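Local coordinates for novel protein similar to vertebrate potassium voltage-gated channel, subfamily H (Eag-related) family (Danio rerio, PDB 3UKN) that probably forms, as a tetramer, a voltage-gated potassium channel of the EAG-like family, of which this chain is the cytoplasmic C-linker and cyclic nucleotide-binding homology domain, at residues F121-S126 against Y167-Y172. Sequence-based numbering, arbitrary orientation.
Sequences FVCSGS and YCDLQY
Two antiparallel strands meet through a classic beta bulge in the jelly-roll of the cyclic nucleotide-binding homology domain. Phe121 and Gln171 form a hydrogen-bonded pair: Phe121 N reaches Gln171 O at 2.7 Å, and Gln171 N returns a nearly straight bond (170° at the hydrogen) to Phe121 O in that carbonyl's plane. Beyond the non-hydrogen-bonded pair Val122-Leu170, Asp169 O takes two donors. Cys123 N comes in nearly along the C=O axis, 2.8 Å from Asp169 O, whereas Ser124 N uses an in-plane lone pair of the same oxygen at 3.3 Å. The extra residue shifts the register by one and brings in Ser124, whose O accepts from Asp169 N at 3.0 Å. Gln171 can be followed outward. Its CB packs beside Phe121 CB; Gln171 CG, anti to the carbonyl carbon (chi1 -68°), lies 3.4 Å from Cys123 SG, and the extended chain then carries CD and NE2 past the same sulfur. At the tip, NE2 donates to Glu76 OE1 and OE1 accepts from Leu77 N, so both ends of the amide are held. Cys123 SG, in turn, sits in plane at the edge of the Phe121 ring. On the other face Val122 and Leu170 lie side by side, CG2 and CD2 4.0 Å apart. The chain turns its corner at Cys123; Gly125 has a positive phi (96°), its CA packing 3.4 Å from Tyr167 O and 4.1 Å from Cys168 CA. Nearby, one water links Ser124 OG to Tyr167 O, to which it donates. Within the sheet, strand 168-174 runs between strands 118-122 and 99-103, bonding to the latter through Cys168 and Leu170; these two side chains also touch Met127 of strand 127-131, in the second sheet.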
ATOM      1  N   PHE B 121      -7.187   4.576  16.593  1.00 28.00           N
ATOM      2  CA  PHE B 121      -8.022   5.351  17.492  1.00 28.43           C
ATOM      3  C   PHE B 121      -9.428   4.792  17.360  1.00 24.12           C
ATOM      4  O   PHE B 121      -9.931   4.667  16.250  1.00 29.99           O
ATOM      5  CB  PHE B 121      -7.966   6.839  17.091  1.00 18.86           C
ATOM      6  CG  PHE B 121      -8.905   7.739  17.888  1.00 29.73           C
ATOM      7  CD1 PHE B 121      -8.473   8.369  19.047  1.00 21.60           C
ATOM      8  CD2 PHE B 121     -10.198   7.979  17.451  1.00 29.31           C
ATOM      9  CE1 PHE B 121      -9.328   9.205  19.784  1.00 26.77           C
ATOM     10  CE2 PHE B 121     -11.052   8.814  18.172  1.00 38.94           C
ATOM     11  CZ  PHE B 121     -10.620   9.425  19.342  1.00 29.61           C
ATOM     12  N   VAL B 122     -10.052   4.428  18.483  1.00 20.37           N
ATOM     13  CA  VAL B 122     -11.449   3.971  18.473  1.00 29.31           C
ATOM     14  C   VAL B 122     -12.458   5.136  18.466  1.00 40.27           C
ATOM     15  O   VAL B 122     -12.583   5.837  19.463  1.00 42.65           O
ATOM     16  CB  VAL B 122     -11.748   3.081  19.700  1.00 30.45           C
ATOM     17  CG1 VAL B 122     -13.070   2.334  19.529  1.00 33.94           C
ATOM     18  CG2 VAL B 122     -10.620   2.104  19.928  1.00 33.87           C
ATOM     19  N   CYS B 123     -13.175   5.338  17.355  1.00 36.48           N
ATOM     20  CA  CYS B 123     -14.260   6.344  17.311  1.00 39.63           C
ATOM     21  C   CYS B 123     -15.575   5.809  17.867  1.00 50.94           C
ATOM     22  O   CYS B 123     -16.373   6.562  18.402  1.00 57.68           O
ATOM     23  CB  CYS B 123     -14.535   6.862  15.892  1.00 36.37           C
ATOM     24  SG  CYS B 123     -13.132   7.483  14.990  1.00 49.86           S
ATOM     25  N   SER B 124     -15.823   4.518  17.693  1.00 43.02           N
ATOM     26  CA  SER B 124     -16.968   3.885  18.333  1.00 42.99           C
ATOM     27  C   SER B 124     -16.741   2.387  18.426  1.00 36.44           C
ATOM     28  O   SER B 124     -15.871   1.836  17.749  1.00 39.06           O
ATOM     29  CB  SER B 124     -18.255   4.175  17.569  1.00 47.09           C
ATOM     30  OG  SER B 124     -18.095   3.826  16.212  1.00 55.04           O
ATOM     31  N   GLY B 125     -17.527   1.730  19.265  1.00 34.07           N
ATOM     32  CA  GLY B 125     -17.417   0.302  19.435  1.00 32.00           C
ATOM     33  C   GLY B 125     -16.561  -0.061  20.622  1.00 33.12           C
ATOM     34  O   GLY B 125     -15.979   0.806  21.283  1.00 34.03           O
ATOM     35  N   SER B 126     -16.483  -1.356  20.895  1.00 35.18           N
ATOM     36  CA  SER B 126     -15.655  -1.840  21.978  1.00 43.00           C
ATOM     37  C   SER B 126     -14.731  -2.939  21.484  1.00 39.33           C
ATOM     38  O   SER B 126     -15.022  -3.608  20.493  1.00 34.08           O
ATOM     39  CB  SER B 126     -16.524  -2.347  23.120  1.00 43.85           C
ATOM     40  OG  SER B 126     -17.437  -1.339  23.513  1.00 53.03           O
ATOM     41  N   TYR B 167     -19.259  -4.195  16.663  1.00 33.09           N
ATOM     42  CA  TYR B 167     -18.949  -3.403  15.486  1.00 34.12           C
ATOM     43  C   TYR B 167     -18.204  -2.164  15.931  1.00 39.59           C
ATOM     44  O   TYR B 167     -18.649  -1.469  16.851  1.00 47.97           O
ATOM     45  CB  TYR B 167     -20.224  -3.051  14.723  1.00 42.42           C
ATOM     46  CG  TYR B 167     -20.762  -4.251  13.994  1.00 38.49           C
ATOM     47  CD1 TYR B 167     -20.179  -4.661  12.805  1.00 44.65           C
ATOM     48  CD2 TYR B 167     -21.803  -5.008  14.513  1.00 38.65           C
ATOM     49  CE1 TYR B 167     -20.629  -5.772  12.128  1.00 55.45           C
ATOM     50  CE2 TYR B 167     -22.265  -6.138  13.841  1.00 45.49           C
ATOM     51  CZ  TYR B 167     -21.669  -6.512  12.642  1.00 51.81           C
ATOM     52  OH  TYR B 167     -22.087  -7.619  11.941  1.00 48.88           O
ATOM     53  N   CYS B 168     -17.055  -1.920  15.296  1.00 40.41           N
ATOM     54  CA  CYS B 168     -16.165  -0.811  15.649  1.00 50.20           C
ATOM     55  C   CYS B 168     -15.863   0.109  14.476  1.00 53.18           C
ATOM     56  O   CYS B 168     -15.757  -0.322  13.328  1.00 48.68           O
ATOM     57  CB  CYS B 168     -14.828  -1.335  16.172  1.00 45.11           C
ATOM     58  SG  CYS B 168     -14.899  -2.161  17.746  1.00 42.73           S
ATOM     59  N   ASP B 169     -15.701   1.385  14.791  1.00 46.41           N
ATOM     60  CA  ASP B 169     -15.276   2.372  13.817  1.00 49.58           C
ATOM     61  C   ASP B 169     -13.922   2.936  14.246  1.00 45.52           C
ATOM     62  O   ASP B 169     -13.814   3.629  15.261  1.00 49.36           O
ATOM     63  CB  ASP B 169     -16.314   3.480  13.711  1.00 66.08           C
ATOM     64  CG  ASP B 169     -16.065   4.397  12.543  1.00 76.95           C
ATOM     65  OD1 ASP B 169     -14.888   4.576  12.159  1.00 77.17           O
ATOM     66  OD2 ASP B 169     -17.050   4.948  12.010  1.00 82.41           O
ATOM     67  N   LEU B 170     -12.891   2.633  13.466  1.00 37.60           N
ATOM     68  CA  LEU B 170     -11.529   2.973  13.821  1.00 35.90           C
ATOM     69  C   LEU B 170     -10.916   4.010  12.890  1.00 34.36           C
ATOM     70  O   LEU B 170     -11.231   4.053  11.707  1.00 41.86           O
ATOM     71  CB  LEU B 170     -10.679   1.708  13.777  1.00 34.94           C
ATOM     72  CG  LEU B 170     -11.153   0.575  14.684  1.00 39.26           C
ATOM     73  CD1 LEU B 170     -10.443  -0.726  14.309  1.00 45.33           C
ATOM     74  CD2 LEU B 170     -10.876   0.933  16.123  1.00 37.75           C
ATOM     75  N   GLN B 171     -10.048   4.850  13.441  1.00 31.12           N
ATOM     76  CA  GLN B 171      -9.184   5.709  12.646  1.00 25.97           C
ATOM     77  C   GLN B 171      -7.758   5.297  12.918  1.00 29.22           C
ATOM     78  O   GLN B 171      -7.473   4.675  13.941  1.00 31.72           O
ATOM     79  CB  GLN B 171      -9.346   7.179  13.029  1.00 20.93           C
ATOM     80  CG  GLN B 171     -10.674   7.758  12.666  1.00 28.12           C
ATOM     81  CD  GLN B 171     -10.775   9.232  12.974  1.00 33.37           C
ATOM     82  OE1 GLN B 171      -9.825   9.856  13.461  1.00 29.49           O
ATOM     83  NE2 GLN B 171     -11.936   9.803  12.692  1.00 34.31           N
ATOM     84  N   TYR B 172      -6.847   5.675  12.029  1.00 21.74           N
ATOM     85  CA  TYR B 172      -5.460   5.274  12.202  1.00 17.60           C
ATOM     86  C   TYR B 172      -4.533   6.029  11.270  1.00 21.11           C
ATOM     87  O   TYR B 172      -4.966   6.599  10.262  1.00 28.49           O
ATOM     88  CB  TYR B 172      -5.312   3.751  12.005  1.00 25.77           C
ATOM     89  CG  TYR B 172      -5.557   3.258  10.588  1.00 26.17           C
ATOM     90  CD1 TYR B 172      -4.509   3.174   9.661  1.00 25.65           C
ATOM     91  CD2 TYR B 172      -6.834   2.856  10.174  1.00 30.24           C
ATOM     92  CE1 TYR B 172      -4.732   2.698   8.341  1.00 28.76           C
ATOM     93  CE2 TYR B 172      -7.062   2.382   8.855  1.00 26.48           C
ATOM     94  CZ  TYR B 172      -6.012   2.316   7.953  1.00 32.21           C
ATOM     95  OH  TYR B 172      -6.251   1.849   6.673  1.00 28.43           O
TER
HETATM   96  O   HOH W   1     -19.385   1.026  15.844  1.00 53.99           O